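Local coordinates for protein putative xanthine dehydrogenase YAGS fad-binding subunit (Escherichia coli, PDB 5G5G) that probably oxidises aldehydes as the molybdenum-bearing subunit of a periplasmic oxidase, holding a pterin cytosine dinucleotide that carries the dioxothiomolybdenum centre, at residues E445-R450 / A512-S517; T466-G471 / A504-Q509; C523-E528 / A568-E573. One frame throughout, in Å; residues are numbered along the deposited sequence. Where two conformers were deposited one is given.

Contact 1 of 3, residues E445-R450 / A512-S517; sequences EKSGAR and ANTSTS. With MCN (pterin cytosine dinucleotide), chain Y.
Ser447 stands over one face of the peptide group that joins Thr514 to Ser515. Ser447 CB lies 3.3 Å from Thr514 O, almost straight above that oxygen, and its OG leans over the same face toward Ser515 CA. The Glu445 carbonyl is met differently: methyl CG2 of Thr514 comes at its oxygen end, 3.4 Å from Glu445 O. Glu445 N, covered by the same threonine, has no polar partner.

No direct hydrogen bond spans the contact; water does the bridging. Ser447 OG, anti to its own N (chi1 -168°), is directed between two waters. One lies 2.7 Å from Ser447 OG and donates to Ser515 O, with a weak further bond to Gly448 O. The second, a longer 3.2 Å from Ser447 OG, donates to Thr514 OG1, whose main partner is the carbonyl of Trp510. Ser515 OG is likewise turned back to Gly511 O, so the helix hydroxyls are largely engaged with carbonyls one turn earlier.

The contact sets the first residues of strand 447-453 against the N-terminal turns of helix 511-534. At that helix start Ala512 N donates to O1A of the pterin cytosine dinucleotide over 2.7 Å (N-H...O angle 162°), and Gly511 N bonds the cofactor too. Ala512 O accepts both Thr516 N and Thr516 OG1, from opposite faces of its plane. Amide N-H groups at a helix N-terminus suit a phosphate, and the helix dipole would probably favour the anion; a helix methyl lies at the Glu445 carbonyl, Ser447 CB covers a peptide oxygen, and ordered water makes the polar links.

Contact 2 of 3, residues T466-G471 / A504-Q509; sequences TDIGTG and AGSGGQ. With MCN (pterin cytosine dinucleotide), chain Y; MOS (dioxothiomolybdenum(VI) ion), chain Z.
Hydroxyl meets hydroxyl where Thr466 OG1 lies 2.7 Å from Ser506 OG, a hydrogen bond whose proton is not settled. Ser506 swings OG beside its own N, anti to the carbonyl carbon (chi1 -64°), to reach the threonine. Thr466 OG1 is also bonded to Gln211 O, and a water links Ser506 OG and Thr470 OG1 to cofactor oxygen O2B, to which it donates.

Ile468 holds CG1 between its backbone N and carbonyl carbon (chi1 62°), with the chain extended beyond, and this lays CG1 and CD1 across the carbonyl end of the pterin. CG1 of Ile468 sits above cofactor atom C4' at 3.6 Å. Ile468 CD1 comes within 3.3 Å of cofactor O4' and touches Ser506 CB at 3.9 Å. Cut back to alanine, the residue would lose CG1 and CD1, which would probably remove its cover over the C4'-O4' end of the pterin and leave Ser506 CB without this apolar neighbour.

The 466-471 loop is folded by an Asx turn: Asp467 OD1 accepts Gly469 N nearly along the C-O bond, and Gly471 N from above the carboxylate plane. Gly471 then occupies the N-cap position of helix 472-484. A CB on either glycine would run into the cofactor.

Between them, Thr470 CG2 lies 3.3 Å from cofactor O9', and Thr470 O accepts the ribose hydroxyl O2' over 2.7 Å. Along 504-509, Gly508 N donates to O2 of the molybdenum group at 2.9 Å (160°) and lies 3.4 Å from S8', one of the two dithiolene sulfurs that bind molybdenum.

Contact 3 of 3, residues C523-E528 / A568-E573; sequences CMKLRE and AEESIE
Lys525 leaves the helix directed at the strand, and its aliphatic part carries much of the contact. Lys525 CB is met by the CG methylene of Glu570 at 3.8 Å. The next carbon, Lys525 CG, is placed anti to the backbone N (chi1 179°), which carries it into the angle between two strand residues: Ala568 CB lies 4.0 Å away on one side, and Glu570 OE2 is 3.5 Å from Lys525 CG. The chain then bends at chi2 (67°), so that Lys525 CD still brushes the same carboxylate oxygen, but beyond it the chain leads off from the strand. Lys525 NZ ends 5.0 Å from Glu570 OE2, too far for a salt bridge, although the opposite charges would probably attract weakly. Glu570 is bent too, bringing OE2 against the lysine CG and CD, the two side chains crossing obliquely.

This is a helix packed on a β-sheet. The short segments of helix 511-534 and strand 566-574 approach to 7.3 Å between axes and run at 144°, closer to antiparallel than to perpendicular. Within the sheet the strand lies between strand 2-3 and strand 447-453, bonding backbone to backbone with both.

The nearest backbone approach is at Leu526 and Ala568, consistent with the small alanine side chain. Ala568 aims CB at the helix backbone, 3.7 Å from Leu526 N, and also touches Leu526 CB. Leu526 carries its branched end past the alanine toward Val451 of the neighbouring strand and Leu484 of helix 472-484. Met529, just after the 523-528 segment, also packs on Ala568. On the opposite side of the strand, Glu569 points away from the helix and forms a salt bridge with Arg450.

Contacts 1 and 3 share helix 511-534: its first turns meet strand 447-453 and, about 11 Å away between centres, a later turn meets strand 566-574. The two strands are neighbours in one mixed sheet, joined by a probable backbone bond (Ser447 O to Ile572 N). Contact 2 lies within the chain interval that contact 1 spans, about 11 Å from it between centres, and touches it through Ala504; its centre is about 21 Å from that of contact 3, without touching. Contact 3 follows both along the chain. All belong to the molybdopterin cofactor-binding part of the protein. Contacts 3, 1 and 2 have centres about 28, 18 and 8 Å from the chain centre, leading inward to the cofactor, which contacts 1 and 2 both reach.

Contact 1 of 3, residues E445-R450 / A512-S517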
loop_
_atom_site.group_PDB
_atom_site.type_symbol
_atom_site.label_atom_id
_atom_site.label_comp_id
_atom_site.label_asym_id
_atom_site.label_seq_id
_atom_site.Cartn_x
_atom_site.Cartn_y
_atom_site.Cartn_z
ATOM N N GLU C 445 24.986 -7.628 12.891
ATOM C CA GLU C 445 25.725 -6.447 12.485
ATOM C C GLU C 445 26.022 -5.631 13.750
ATOM O O GLU C 445 25.275 -5.705 14.738
ATOM C CB GLU C 445 24.894 -5.619 11.513
ATOM C CG GLU C 445 24.609 -6.230 10.131
ATOM C CD GLU C 445 25.853 -6.458 9.255
ATOM O OE1 GLU C 445 26.836 -5.661 9.364
ATOM O OE2 GLU C 445 25.845 -7.458 8.465
ATOM N N LYS C 446 27.154 -4.933 13.764
ATOM C CA LYS C 446 27.516 -4.101 14.894
ATOM C C LYS C 446 26.486 -3.014 15.185
ATOM O O LYS C 446 25.950 -2.395 14.239
ATOM C CB LYS C 446 28.873 -3.423 14.600
ATOM C CG LYS C 446 29.407 -2.522 15.699
ATOM C CD LYS C 446 30.713 -1.833 15.296
ATOM C CE LYS C 446 31.334 -1.078 16.483
ATOM N NZ LYS C 446 32.599 -0.372 16.108
ATOM N N SER C 447 26.237 -2.749 16.477
ATOM C CA SER C 447 25.275 -1.758 16.855
ATOM C C SER C 447 25.591 -1.151 18.184
ATOM O O SER C 447 25.975 -1.859 19.110
ATOM C CB SER C 447 23.885 -2.375 16.891
ATOM O OG SER C 447 22.858 -1.380 17.000
ATOM N N GLY C 448 25.397 0.158 18.309
ATOM C CA GLY C 448 25.726 0.885 19.530
ATOM C C GLY C 448 24.624 1.765 20.072
ATOM O O GLY C 448 23.633 2.030 19.397
ATOM N N ALA C 449 24.822 2.193 21.312
ATOM C CA ALA C 449 23.855 2.995 22.023
ATOM C C ALA C 449 24.499 3.743 23.166
ATOM O O ALA C 449 25.555 3.370 23.667
ATOM C CB ALA C 449 22.722 2.111 22.546
ATOM N N ARG C 450 23.883 4.847 23.553
ATOM C CA ARG C 450 24.274 5.605 24.732
ATOM C C ARG C 450 23.085 5.532 25.682
ATOM O O ARG C 450 21.947 5.713 25.264
ATOM C CB ARG C 450 24.572 7.050 24.312
ATOM C CG ARG C 450 25.028 7.957 25.412
ATOM C CD ARG C 450 25.745 9.218 24.873
ATOM N NE ARG C 450 25.021 9.895 23.804
ATOM C CZ ARG C 450 25.429 10.153 22.548
ATOM N NH1 ARG C 450 26.616 9.784 22.059
ATOM N NH2 ARG C 450 24.617 10.802 21.754
ATOM N N ALA C 512 15.864 -5.477 15.490
ATOM C CA ALA C 512 15.489 -5.681 16.892
ATOM C C ALA C 512 16.607 -6.291 17.717
ATOM O O ALA C 512 16.971 -5.810 18.795
ATOM C CB ALA C 512 14.287 -6.567 16.992
ATOM N N ASN C 513 17.134 -7.391 17.206
ATOM C CA ASN C 513 18.170 -8.098 17.913
ATOM C C ASN C 513 19.467 -7.290 18.072
ATOM O O ASN C 513 20.018 -7.222 19.145
ATOM C CB ASN C 513 18.443 -9.432 17.190
ATOM C CG ASN C 513 19.427 -10.311 17.938
ATOM O OD1 ASN C 513 19.431 -10.332 19.171
ATOM N ND2 ASN C 513 20.334 -10.943 17.206
ATOM N N THR C 514 19.932 -6.644 17.011
ATOM C CA THR C 514 21.185 -5.907 17.066
ATOM C C THR C 514 21.017 -4.604 17.913
ATOM O O THR C 514 21.895 -4.320 18.720
ATOM C CB THR C 514 21.722 -5.563 15.684
ATOM O OG1 THR C 514 20.793 -4.762 14.963
ATOM C CG2 THR C 514 22.064 -6.820 14.884
ATOM N N SER C 515 19.943 -3.851 17.724
ATOM C CA SER C 515 19.766 -2.586 18.407
ATOM C C SER C 515 19.622 -2.832 19.944
ATOM O O SER C 515 20.229 -2.117 20.763
ATOM C CB SER C 515 18.598 -1.772 17.854
ATOM O OG SER C 515 17.327 -2.318 18.101
ATOM N N THR C 516 18.836 -3.836 20.297
ATOM C CA THR C 516 18.637 -4.173 21.724
ATOM C C THR C 516 19.898 -4.734 22.341
ATOM O O THR C 516 20.179 -4.461 23.501
ATOM C CB THR C 516 17.433 -5.057 22.031
ATOM O OG1 THR C 516 17.587 -6.331 21.399
ATOM C CG2 THR C 516 16.154 -4.379 21.590
ATOM N N SER C 517 20.665 -5.495 21.562
ATOM C CA SER C 517 21.969 -5.979 22.024
ATOM C C SER C 517 22.955 -4.838 22.284
ATOM O O SER C 517 23.782 -4.925 23.179
ATOM C CB SER C 517 22.579 -7.012 21.096
ATOM O OG SER C 517 21.793 -8.201 21.106
HETATM N N1 MCN Y . 10.368 -8.304 17.392
HETATM C C2 MCN Y . 10.113 -8.760 18.763
HETATM N N3 MCN Y . 11.114 -9.899 18.952
HETATM C C4 MCN Y . 11.949 -10.518 18.134
HETATM C C5 MCN Y . 12.110 -9.787 16.829
HETATM C C6 MCN Y . 11.300 -8.817 16.522
HETATM O O2 MCN Y . 9.401 -8.378 19.535
HETATM N N4 MCN Y . 12.672 -11.558 18.349
HETATM C "C1'" MCN Y . 9.366 -7.341 16.964
HETATM C C2D MCN Y . 9.626 -5.915 17.578
HETATM O "O2'" MCN Y . 8.398 -5.196 17.660
HETATM C "C3'" MCN Y . 10.491 -5.395 16.545
HETATM C C4D MCN Y . 9.992 -5.833 15.095
HETATM O O4D MCN Y . 9.441 -7.164 15.543
HETATM O "O3'" MCN Y . 10.678 -3.936 16.454
HETATM C "C5'" MCN Y . 10.840 -6.090 13.993
HETATM O "O5'" MCN Y . 12.143 -6.479 14.359
HETATM P PA MCN Y . 13.036 -7.163 13.292
HETATM O O1A MCN Y . 14.459 -7.163 13.847
HETATM O O2A MCN Y . 12.398 -8.420 12.814
HETATM O O3A MCN Y . 12.995 -6.095 11.989
HETATM P PB MCN Y . 13.914 -4.814 11.877
HETATM O O1B MCN Y . 15.191 -5.158 11.240
HETATM O O2B MCN Y . 13.916 -4.081 13.178
HETATM O O3B MCN Y . 12.983 -3.964 10.937
HETATM C C10 MCN Y . 13.059 -4.166 9.462
HETATM C "C9'" MCN Y . 11.953 -4.995 8.911
HETATM C "C8'" MCN Y . 12.287 -5.224 7.337
HETATM S "S8'" MCN Y . 13.837 -5.618 6.838
HETATM C "C7'" MCN Y . 11.380 -4.901 6.554
HETATM S "S7'" MCN Y . 11.625 -4.889 4.783
HETATM C "C6'" MCN Y . 9.894 -4.722 6.991
HETATM C C7 MCN Y . 9.848 -5.185 8.524
HETATM O "O9'" MCN Y . 10.767 -4.527 9.298
HETATM N "N5'" MCN Y . 9.712 -3.178 6.962
HETATM C C4A MCN Y . 8.541 -2.588 7.686
HETATM N "N8'" MCN Y . 8.523 -4.790 9.047
HETATM C C4B MCN Y . 8.043 -3.549 8.821
HETATM N "N1'" MCN Y . 6.868 -3.163 9.466
HETATM C "C2'" MCN Y . 6.423 -1.837 9.490
HETATM N "N2'" MCN Y . 5.367 -1.486 10.049
HETATM N "N3'" MCN Y . 6.902 -1.063 8.469
HETATM C "C4'" MCN Y . 8.028 -1.210 7.676
HETATM O "O4'" MCN Y . 8.571 -0.528 6.786
HETATM O O HOH W 1 22.266 -0.534 19.544
HETATM O O HOH W 2 20.407 -1.920 14.998
#

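Contact 2 of 3, residues T466-G471 / A504-Q509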
loop_
_atom_site.group_PDB
_atom_site.type_symbol
_atom_site.label_atom_id
_atom_site.label_comp_id
_atom_site.label_asym_id
_atom_site.label_seq_id
_atom_site.Cartn_x
_atom_site.Cartn_y
_atom_site.Cartn_z
ATOM N N THR C 466 16.194 3.186 13.855
ATOM C CA THR C 466 14.875 3.680 13.427
ATOM C C THR C 466 13.740 2.783 13.888
ATOM O O THR C 466 13.917 1.542 14.162
ATOM C CB THR C 466 14.838 3.825 11.889
ATOM O OG1 THR C 466 15.264 2.577 11.286
ATOM C CG2 THR C 466 15.727 4.936 11.465
ATOM N N ASP C 467 12.574 3.413 13.958
ATOM C CA ASP C 467 11.301 2.734 14.204
ATOM C C ASP C 467 10.456 3.052 13.034
ATOM O O ASP C 467 9.964 4.177 12.895
ATOM C CB ASP C 467 10.633 3.159 15.536
ATOM C CG ASP C 467 9.479 2.234 15.931
ATOM O OD1 ASP C 467 8.831 1.683 14.982
ATOM O OD2 ASP C 467 9.278 2.054 17.160
ATOM N N ILE C 468 10.287 2.066 12.135
ATOM C CA ILE C 468 9.569 2.284 10.845
ATOM C C ILE C 468 8.144 1.750 10.962
ATOM O O ILE C 468 7.480 1.511 9.954
ATOM C CB ILE C 468 10.350 1.678 9.685
ATOM C CG1 ILE C 468 10.497 0.127 9.855
ATOM C CG2 ILE C 468 11.740 2.303 9.582
ATOM C CD1 ILE C 468 11.259 -0.563 8.768
ATOM N N GLY C 469 7.679 1.588 12.208
ATOM C CA GLY C 469 6.431 0.904 12.563
ATOM C C GLY C 469 6.703 -0.489 13.148
ATOM O O GLY C 469 5.764 -1.205 13.555
ATOM N N THR C 470 7.984 -0.842 13.231
ATOM C CA THR C 470 8.379 -2.140 13.782
ATOM C C THR C 470 8.132 -2.266 15.292
ATOM O O THR C 470 7.718 -3.321 15.770
ATOM C CB THR C 470 9.842 -2.375 13.422
ATOM O OG1 THR C 470 10.484 -1.094 13.581
ATOM C CG2 THR C 470 10.006 -2.869 11.992
ATOM N N GLY C 471 8.343 -1.182 16.035
ATOM C CA GLY C 471 8.342 -1.197 17.521
ATOM C C GLY C 471 9.648 -0.954 18.230
ATOM O O GLY C 471 9.714 -1.064 19.440
ATOM N N ALA C 504 22.749 -0.718 13.752
ATOM C CA ALA C 504 22.674 -1.439 12.476
ATOM C C ALA C 504 21.500 -1.009 11.587
ATOM O O ALA C 504 21.430 -1.440 10.443
ATOM C CB ALA C 504 22.627 -2.939 12.683
ATOM N N GLY C 505 20.623 -0.151 12.098
ATOM C CA GLY C 505 19.430 0.265 11.376
ATOM C C GLY C 505 18.354 -0.784 11.204
ATOM O O GLY C 505 18.451 -1.898 11.735
ATOM N N SER C 506 17.322 -0.408 10.461
ATOM C CA SER C 506 16.194 -1.300 10.184
ATOM C C SER C 506 16.319 -1.945 8.814
ATOM O O SER C 506 15.991 -1.353 7.814
ATOM C CB SER C 506 14.911 -0.555 10.264
ATOM O OG SER C 506 14.635 -0.056 11.551
ATOM N N GLY C 507 16.730 -3.197 8.784
ATOM C CA GLY C 507 16.948 -3.883 7.563
ATOM C C GLY C 507 17.364 -5.312 7.885
ATOM O O GLY C 507 17.829 -5.580 8.999
ATOM N N GLY C 508 17.136 -6.205 6.924
ATOM C CA GLY C 508 17.553 -7.611 7.015
ATOM C C GLY C 508 16.989 -8.387 8.192
ATOM O O GLY C 508 17.568 -9.433 8.619
ATOM N N GLN C 509 15.894 -7.871 8.737
ATOM C CA GLN C 509 15.353 -8.238 10.061
ATOM C C GLN C 509 16.415 -8.432 11.119
ATOM O O GLN C 509 16.331 -9.366 11.915
ATOM C CB GLN C 509 14.353 -9.413 9.990
ATOM C CG GLN C 509 14.868 -10.789 9.543
ATOM C CD GLN C 509 13.885 -11.900 9.774
ATOM O OE1 GLN C 509 12.677 -11.741 9.710
ATOM N NE2 GLN C 509 14.417 -13.084 10.018
HETATM N N1 MCN Y . 10.368 -8.304 17.392
HETATM C C2 MCN Y . 10.113 -8.760 18.763
HETATM N N3 MCN Y . 11.114 -9.899 18.952
HETATM C C4 MCN Y . 11.949 -10.518 18.134
HETATM C C5 MCN Y . 12.110 -9.787 16.829
HETATM C C6 MCN Y . 11.300 -8.817 16.522
HETATM O O2 MCN Y . 9.401 -8.378 19.535
HETATM N N4 MCN Y . 12.672 -11.558 18.349
HETATM C "C1'" MCN Y . 9.366 -7.341 16.964
HETATM C C2D MCN Y . 9.626 -5.915 17.578
HETATM O "O2'" MCN Y . 8.398 -5.196 17.660
HETATM C "C3'" MCN Y . 10.491 -5.395 16.545
HETATM C C4D MCN Y . 9.992 -5.833 15.095
HETATM O O4D MCN Y . 9.441 -7.164 15.543
HETATM O "O3'" MCN Y . 10.678 -3.936 16.454
HETATM C "C5'" MCN Y . 10.840 -6.090 13.993
HETATM O "O5'" MCN Y . 12.143 -6.479 14.359
HETATM P PA MCN Y . 13.036 -7.163 13.292
HETATM O O1A MCN Y . 14.459 -7.163 13.847
HETATM O O2A MCN Y . 12.398 -8.420 12.814
HETATM O O3A MCN Y . 12.995 -6.095 11.989
HETATM P PB MCN Y . 13.914 -4.814 11.877
HETATM O O1B MCN Y . 15.191 -5.158 11.240
HETATM O O2B MCN Y . 13.916 -4.081 13.178
HETATM O O3B MCN Y . 12.983 -3.964 10.937
HETATM C C10 MCN Y . 13.059 -4.166 9.462
HETATM C "C9'" MCN Y . 11.953 -4.995 8.911
HETATM C "C8'" MCN Y . 12.287 -5.224 7.337
HETATM S "S8'" MCN Y . 13.837 -5.618 6.838
HETATM C "C7'" MCN Y . 11.380 -4.901 6.554
HETATM S "S7'" MCN Y . 11.625 -4.889 4.783
HETATM C "C6'" MCN Y . 9.894 -4.722 6.991
HETATM C C7 MCN Y . 9.848 -5.185 8.524
HETATM O "O9'" MCN Y . 10.767 -4.527 9.298
HETATM N "N5'" MCN Y . 9.712 -3.178 6.962
HETATM C C4A MCN Y . 8.541 -2.588 7.686
HETATM N "N8'" MCN Y . 8.523 -4.790 9.047
HETATM C C4B MCN Y . 8.043 -3.549 8.821
HETATM N "N1'" MCN Y . 6.868 -3.163 9.466
HETATM C "C2'" MCN Y . 6.423 -1.837 9.490
HETATM N "N2'" MCN Y . 5.367 -1.486 10.049
HETATM N "N3'" MCN Y . 6.902 -1.063 8.469
HETATM C "C4'" MCN Y . 8.028 -1.210 7.676
HETATM O "O4'" MCN Y . 8.571 -0.528 6.786
HETATM MO MO MOS Z . 13.920 -5.030 4.579
HETATM S S MOS Z . 13.860 -5.483 2.307
HETATM O O1 MOS Z . 14.347 -3.302 4.416
HETATM O O2 MOS Z . 15.768 -5.991 4.354
HETATM O O HOH W 3 13.041 -1.462 13.191
#

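Contact 3 of 3, residues C523-E528 / A568-E573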
loop_
_atom_site.group_PDB
_atom_site.type_symbol
_atom_site.label_atom_id
_atom_site.label_comp_id
_atom_site.label_asym_id
_atom_site.label_seq_id
_atom_site.Cartn_x
_atom_site.Cartn_y
_atom_site.Cartn_z
ATOM N N CYS C 523 24.078 -0.890 28.782
ATOM C CA CYS C 523 23.542 -1.067 30.106
ATOM C C CYS C 523 24.476 -1.881 31.002
ATOM O O CYS C 523 24.498 -1.634 32.199
ATOM C CB CYS C 523 22.139 -1.674 30.088
ATOM S SG CYS C 523 20.881 -0.584 29.442
ATOM N N MET C 524 25.226 -2.838 30.462
ATOM C CA MET C 524 26.141 -3.615 31.285
ATOM C C MET C 524 27.256 -2.699 31.802
ATOM O O MET C 524 27.624 -2.768 32.994
ATOM C CB MET C 524 26.763 -4.784 30.537
ATOM C CG MET C 524 25.812 -5.946 30.355
ATOM S SD MET C 524 25.306 -6.683 31.955
ATOM C CE MET C 524 26.802 -7.404 32.555
ATOM N N LYS C 525 27.717 -1.777 30.944
ATOM C CA LYS C 525 28.675 -0.772 31.401
ATOM C C LYS C 525 28.046 0.194 32.428
ATOM O O LYS C 525 28.664 0.528 33.465
ATOM C CB LYS C 525 29.254 -0.015 30.209
ATOM C CG LYS C 525 30.258 1.077 30.536
ATOM C CD LYS C 525 31.537 0.532 31.123
ATOM C CE LYS C 525 32.466 1.696 31.376
ATOM N NZ LYS C 525 33.845 1.198 31.662
ATOM N N LEU C 526 26.816 0.603 32.182
ATOM C CA LEU C 526 26.137 1.522 33.103
ATOM C C LEU C 526 25.916 0.869 34.466
ATOM O O LEU C 526 26.089 1.522 35.499
ATOM C CB LEU C 526 24.829 2.029 32.508
ATOM C CG LEU C 526 24.009 3.049 33.294
ATOM C CD1 LEU C 526 24.839 4.267 33.640
ATOM C CD2 LEU C 526 22.800 3.432 32.468
ATOM N N ARG C 527 25.611 -0.421 34.466
ATOM C CA ARG C 527 25.501 -1.165 35.721
ATOM C C ARG C 527 26.825 -1.153 36.480
ATOM O O ARG C 527 26.815 -0.974 37.683
ATOM C CB ARG C 527 25.012 -2.605 35.516
ATOM C CG ARG C 527 23.519 -2.711 35.193
ATOM C CD ARG C 527 23.221 -4.005 34.451
ATOM N NE ARG C 527 23.502 -5.152 35.329
ATOM C CZ ARG C 527 22.613 -5.980 35.878
ATOM N NH1 ARG C 527 21.296 -5.848 35.678
ATOM N NH2 ARG C 527 23.066 -6.976 36.643
ATOM N N GLU C 528 27.938 -1.358 35.777
ATOM C CA GLU C 528 29.265 -1.254 36.392
ATOM C C GLU C 528 29.503 0.122 36.998
ATOM O O GLU C 528 30.003 0.227 38.108
ATOM C CB GLU C 528 30.377 -1.608 35.398
ATOM C CG GLU C 528 30.380 -3.071 34.995
ATOM C CD GLU C 528 31.598 -3.453 34.178
ATOM O OE1 GLU C 528 32.705 -3.639 34.779
ATOM O OE2 GLU C 528 31.441 -3.541 32.952
ATOM N N ALA C 568 26.807 5.817 29.755
ATOM C CA ALA C 568 27.556 4.739 29.155
ATOM C C ALA C 568 27.296 4.774 27.674
ATOM O O ALA C 568 26.163 4.995 27.255
ATOM C CB ALA C 568 27.130 3.408 29.742
ATOM N N GLU C 569 28.320 4.540 26.879
ATOM C CA GLU C 569 28.174 4.445 25.427
ATOM C C GLU C 569 28.991 3.268 24.958
ATOM O O GLU C 569 30.219 3.227 25.161
ATOM C CB GLU C 569 28.659 5.709 24.752
ATOM C CG GLU C 569 28.540 5.644 23.251
ATOM C CD GLU C 569 28.722 6.988 22.606
ATOM O OE1 GLU C 569 28.619 8.031 23.275
ATOM O OE2 GLU C 569 28.978 6.990 21.416
ATOM N N GLU C 570 28.313 2.290 24.402
ATOM C CA GLU C 570 28.984 1.061 23.972
ATOM C C GLU C 570 28.324 0.499 22.727
ATOM O O GLU C 570 27.213 0.809 22.418
ATOM C CB GLU C 570 28.932 -0.023 25.078
ATOM C CG GLU C 570 29.543 0.341 26.413
ATOM C CD GLU C 570 31.057 0.439 26.426
ATOM O OE1 GLU C 570 31.715 -0.312 25.673
ATOM O OE2 GLU C 570 31.572 1.213 27.251
ATOM N N SER C 571 29.044 -0.400 22.084
ATOM C CA SER C 571 28.541 -1.174 20.985
ATOM C C SER C 571 28.724 -2.667 21.243
ATOM O O SER C 571 29.596 -3.075 22.008
ATOM C CB SER C 571 29.274 -0.809 19.706
ATOM O OG SER C 571 28.929 0.518 19.330
ATOM N N ILE C 572 27.875 -3.433 20.581
ATOM C CA ILE C 572 28.075 -4.852 20.419
ATOM C C ILE C 572 28.636 -5.162 19.046
ATOM O O ILE C 572 28.154 -4.623 18.024
ATOM C CB ILE C 572 26.794 -5.610 20.721
ATOM C CG1 ILE C 572 27.111 -7.107 20.758
ATOM C CG2 ILE C 572 25.659 -5.318 19.764
ATOM C CD1 ILE C 572 26.430 -7.851 21.829
ATOM N N GLU C 573 29.608 -6.071 19.018
ATOM C CA GLU C 573 30.189 -6.590 17.788
ATOM C C GLU C 573 30.076 -8.084 17.834
ATOM O O GLU C 573 30.066 -8.650 18.913
ATOM C CB GLU C 573 31.679 -6.266 17.727
ATOM C CG GLU C 573 31.994 -4.792 17.677
ATOM C CD GLU C 573 33.480 -4.562 17.496
ATOM O OE1 GLU C 573 34.261 -5.188 18.233
ATOM O OE2 GLU C 573 33.843 -3.774 16.621
#